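Local coordinates for protein diaminobutyrate-pyruvate transaminase and L-2,4-diaminobutyrate decarboxylase (Vibrio parahaemolyticus, PDB 2QMA) that probably decarboxylates L-2,4-diaminobutyrate with pyridoxal phosphate, as the C-terminal decarboxylase part of a longer protein that also carries an aminotransferase part, at residues 169-174 and 292-297. Residues are numbered along the deposited sequence; the frame is centred on the assembly and turned at random. Where two conformers were deposited one is given.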
ATOM      1  N   GLN A 169      -2.559   7.423  -4.230  1.00 20.41           N
ATOM      2  CA  GLN A 169      -1.211   7.790  -3.873  1.00 21.27           C
ATOM      3  C   GLN A 169      -0.493   8.381  -5.092  1.00 20.30           C
ATOM      4  O   GLN A 169       0.349   9.296  -4.963  1.00 18.41           O
ATOM      5  CB  GLN A 169      -0.469   6.584  -3.281  1.00 20.67           C
ATOM      6  CG  GLN A 169       1.021   6.793  -3.052  1.00 23.62           C
ATOM      7  CD  GLN A 169       1.604   5.657  -2.240  1.00 27.37           C
ATOM      8  OE1 GLN A 169       2.143   4.707  -2.792  1.00 27.25           O
ATOM      9  NE2 GLN A 169       1.440   5.722  -0.914  1.00 30.89           N
ATOM     10  N   SER A 170      -0.778   7.836  -6.277  1.00 18.60           N
ATOM     11  CA  SER A 170      -0.130   8.348  -7.468  1.00 17.61           C
ATOM     12  C   SER A 170      -0.579   9.782  -7.748  1.00 15.68           C
ATOM     13  O   SER A 170       0.272  10.637  -7.983  1.00 15.67           O
ATOM     14  CB  SER A 170      -0.344   7.450  -8.688  1.00 17.82           C
ATOM     15  OG  SER A 170       0.294   6.174  -8.501  1.00 19.51           O
ATOM     16  N   ASN A 171      -1.891  10.042  -7.695  1.00 11.36           N
ATOM     17  CA  ASN A 171      -2.399  11.423  -7.814  1.00 11.59           C
ATOM     18  C   ASN A 171      -1.771  12.412  -6.847  1.00 11.62           C
ATOM     19  O   ASN A 171      -1.309  13.459  -7.251  1.00  8.96           O
ATOM     20  CB  ASN A 171      -3.920  11.478  -7.714  1.00 11.64           C
ATOM     21  CG  ASN A 171      -4.592  11.056  -8.988  1.00 12.30           C
ATOM     22  OD1 ASN A 171      -3.950  10.888 -10.040  1.00 11.45           O
ATOM     23  ND2 ASN A 171      -5.915  10.888  -8.922  1.00 14.47           N
ATOM     24  N   GLN A 172      -1.710  12.021  -5.577  1.00 11.21           N
ATOM     25  CA  GLN A 172      -1.178  12.853  -4.536  1.00 13.46           C
ATOM     26  C   GLN A 172       0.309  13.120  -4.823  1.00 11.76           C
ATOM     27  O   GLN A 172       0.754  14.245  -4.723  1.00 10.50           O
ATOM     28  CB  GLN A 172      -1.430  12.166  -3.172  1.00 14.20           C
ATOM     29  CG  GLN A 172      -0.487  12.571  -2.028  1.00 19.32           C
ATOM     30  CD  GLN A 172      -0.652  11.648  -0.851  1.00 20.55           C
ATOM     31  OE1 GLN A 172      -1.347  10.626  -0.947  1.00 28.13           O
ATOM     32  NE2 GLN A 172       0.002  11.981   0.273  1.00 30.44           N
HETATM   33  N   MSE A 173       1.035  12.100  -5.255  1.00 10.35           N
HETATM   34  CA  MSE A 173       2.457  12.275  -5.504  0.70 12.42           C
HETATM   35  C   MSE A 173       2.718  13.146  -6.730  1.00  9.33           C
HETATM   36  O   MSE A 173       3.545  14.018  -6.669  1.00  9.22           O
HETATM   37  CB  MSE A 173       3.147  10.938  -5.626  0.70 11.61           C
HETATM   38  CG  MSE A 173       3.530  10.390  -4.279  0.70 16.34           C
HETATM   39 SE   MSE A 173       4.350   8.713  -4.483  0.49 21.35          SE
HETATM   40  CE  MSE A 173       5.347   8.957  -6.159  0.70 20.29           C
ATOM     41  N   GLY A 174       1.983  12.920  -7.825  1.00  8.28           N
ATOM     42  CA  GLY A 174       2.126  13.749  -9.039  1.00  6.60           C
ATOM     43  C   GLY A 174       1.898  15.221  -8.690  1.00  7.20           C
ATOM     44  O   GLY A 174       2.684  16.094  -9.075  1.00  6.34           O
ATOM     45  N   HIS A 292      -0.611  16.854 -15.035  1.00  8.60           N
ATOM     46  CA  HIS A 292      -0.675  15.524 -14.431  1.00  8.90           C
ATOM     47  C   HIS A 292      -1.812  14.791 -15.127  1.00  8.93           C
ATOM     48  O   HIS A 292      -2.958  15.294 -15.163  1.00 10.87           O
ATOM     49  CB  HIS A 292      -0.872  15.588 -12.887  1.00  7.88           C
ATOM     50  CG  HIS A 292      -1.160  14.234 -12.292  1.00  9.35           C
ATOM     51  ND1 HIS A 292      -0.192  13.264 -12.134  1.00 10.16           N
ATOM     52  CD2 HIS A 292      -2.329  13.671 -11.870  1.00 11.72           C
ATOM     53  CE1 HIS A 292      -0.741  12.164 -11.647  1.00 10.47           C
ATOM     54  NE2 HIS A 292      -2.028  12.393 -11.439  1.00 10.95           N
ATOM     55  N   VAL A 293      -1.523  13.600 -15.663  1.00  7.90           N
ATOM     56  CA  VAL A 293      -2.586  12.795 -16.310  1.00  8.84           C
ATOM     57  C   VAL A 293      -3.094  11.734 -15.329  1.00  9.24           C
ATOM     58  O   VAL A 293      -2.332  10.869 -14.910  1.00  9.09           O
ATOM     59  CB  VAL A 293      -2.144  12.145 -17.642  1.00  8.94           C
ATOM     60  CG1 VAL A 293      -3.299  11.173 -18.133  1.00  9.98           C
ATOM     61  CG2 VAL A 293      -1.821  13.220 -18.690  1.00  7.94           C
ATOM     62  N   ASP A 294      -4.367  11.809 -14.937  1.00 11.08           N
ATOM     63  CA  ASP A 294      -4.918  10.757 -14.113  1.00 12.09           C
ATOM     64  C   ASP A 294      -5.427   9.631 -15.048  1.00 12.81           C
ATOM     65  O   ASP A 294      -6.585   9.655 -15.544  1.00 12.48           O
ATOM     66  CB  ASP A 294      -6.030  11.295 -13.191  1.00 14.04           C
ATOM     67  CG  ASP A 294      -6.644  10.201 -12.273  1.00 17.39           C
ATOM     68  OD1 ASP A 294      -6.264   9.012 -12.385  1.00 14.64           O
ATOM     69  OD2 ASP A 294      -7.537  10.545 -11.452  1.00 20.42           O
ATOM     70  N   GLY A 295      -4.591   8.627 -15.283  1.00 12.76           N
ATOM     71  CA  GLY A 295      -5.056   7.554 -16.143  1.00 12.45           C
ATOM     72  C   GLY A 295      -5.396   6.294 -15.411  1.00 13.80           C
ATOM     73  O   GLY A 295      -5.255   5.222 -15.985  1.00 14.21           O
ATOM     74  N   ALA A 296      -5.856   6.432 -14.166  1.00 15.02           N
ATOM     75  CA  ALA A 296      -6.147   5.281 -13.306  1.00 15.86           C
ATOM     76  C   ALA A 296      -7.084   4.311 -14.035  1.00 16.33           C
ATOM     77  O   ALA A 296      -6.795   3.117 -14.072  1.00 17.03           O
ATOM     78  CB  ALA A 296      -6.683   5.722 -11.918  1.00 15.51           C
ATOM     79  N   TYR A 297      -8.134   4.831 -14.673  1.00 15.88           N
ATOM     80  CA  TYR A 297      -9.042   4.047 -15.489  1.00 16.11           C
ATOM     81  C   TYR A 297      -8.553   3.777 -16.942  1.00 16.34           C
ATOM     82  O   TYR A 297      -8.189   2.648 -17.279  1.00 17.30           O
ATOM     83  CB  TYR A 297     -10.433   4.695 -15.435  1.00 16.26           C
ATOM     84  CG  TYR A 297     -11.576   3.992 -16.179  1.00 15.69           C
ATOM     85  CD1 TYR A 297     -11.433   2.695 -16.746  1.00 17.97           C
ATOM     86  CD2 TYR A 297     -12.829   4.624 -16.277  1.00 15.84           C
ATOM     87  CE1 TYR A 297     -12.527   2.069 -17.423  1.00 16.52           C
ATOM     88  CE2 TYR A 297     -13.909   4.011 -16.936  1.00 18.78           C
ATOM     89  CZ  TYR A 297     -13.749   2.750 -17.512  1.00 16.44           C
ATOM     90  OH  TYR A 297     -14.846   2.218 -18.133  1.00 16.56           O
TER
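The imidazole of His292 meets the amide of Asn171 edge-on: OD1 sits at the ring edge, almost in plane, while Gly174 CA and Ser170 O approach obliquely. Amide and ring planes stand 86° apart. Here helix 167-187 packs on strand 290-295 of the seven-stranded mixed sheet of a fold-type I pyridoxal-phosphate enzyme, segments 169-174 and 292-295 running nearly antiparallel (176°). Asn171 bridges His292 and Asp294, two residues apart on the strand, with Val293 between them pointing away. Its OD1 accepts a nearly straight hydrogen bond from His292 NE2 at 2.8 Å, and its ND2 donates to Asp294 OD2 at 3.0 Å, from above the carboxylate plane. Second bonds, OD1 with Ser320 and ND2 with Thr214, help hold the buried amide. His292, CG anti to its backbone N (chi1 171°), reaches toward the helix; its ND1 pairs with Ser318 and lies 3.9 Å from CA of side-chain-less Gly174. Asp294 is probably the fold-type I aspartate that pairs with the pyridine nitrogen, positioned by Asn171 from the second shell; its side chain is about 7 Å from that of Lys325, the predicted attachment site, without cofactor here. Asp294 OD1 closes an Asx turn, accepting from Ala296 N at 3.2 Å.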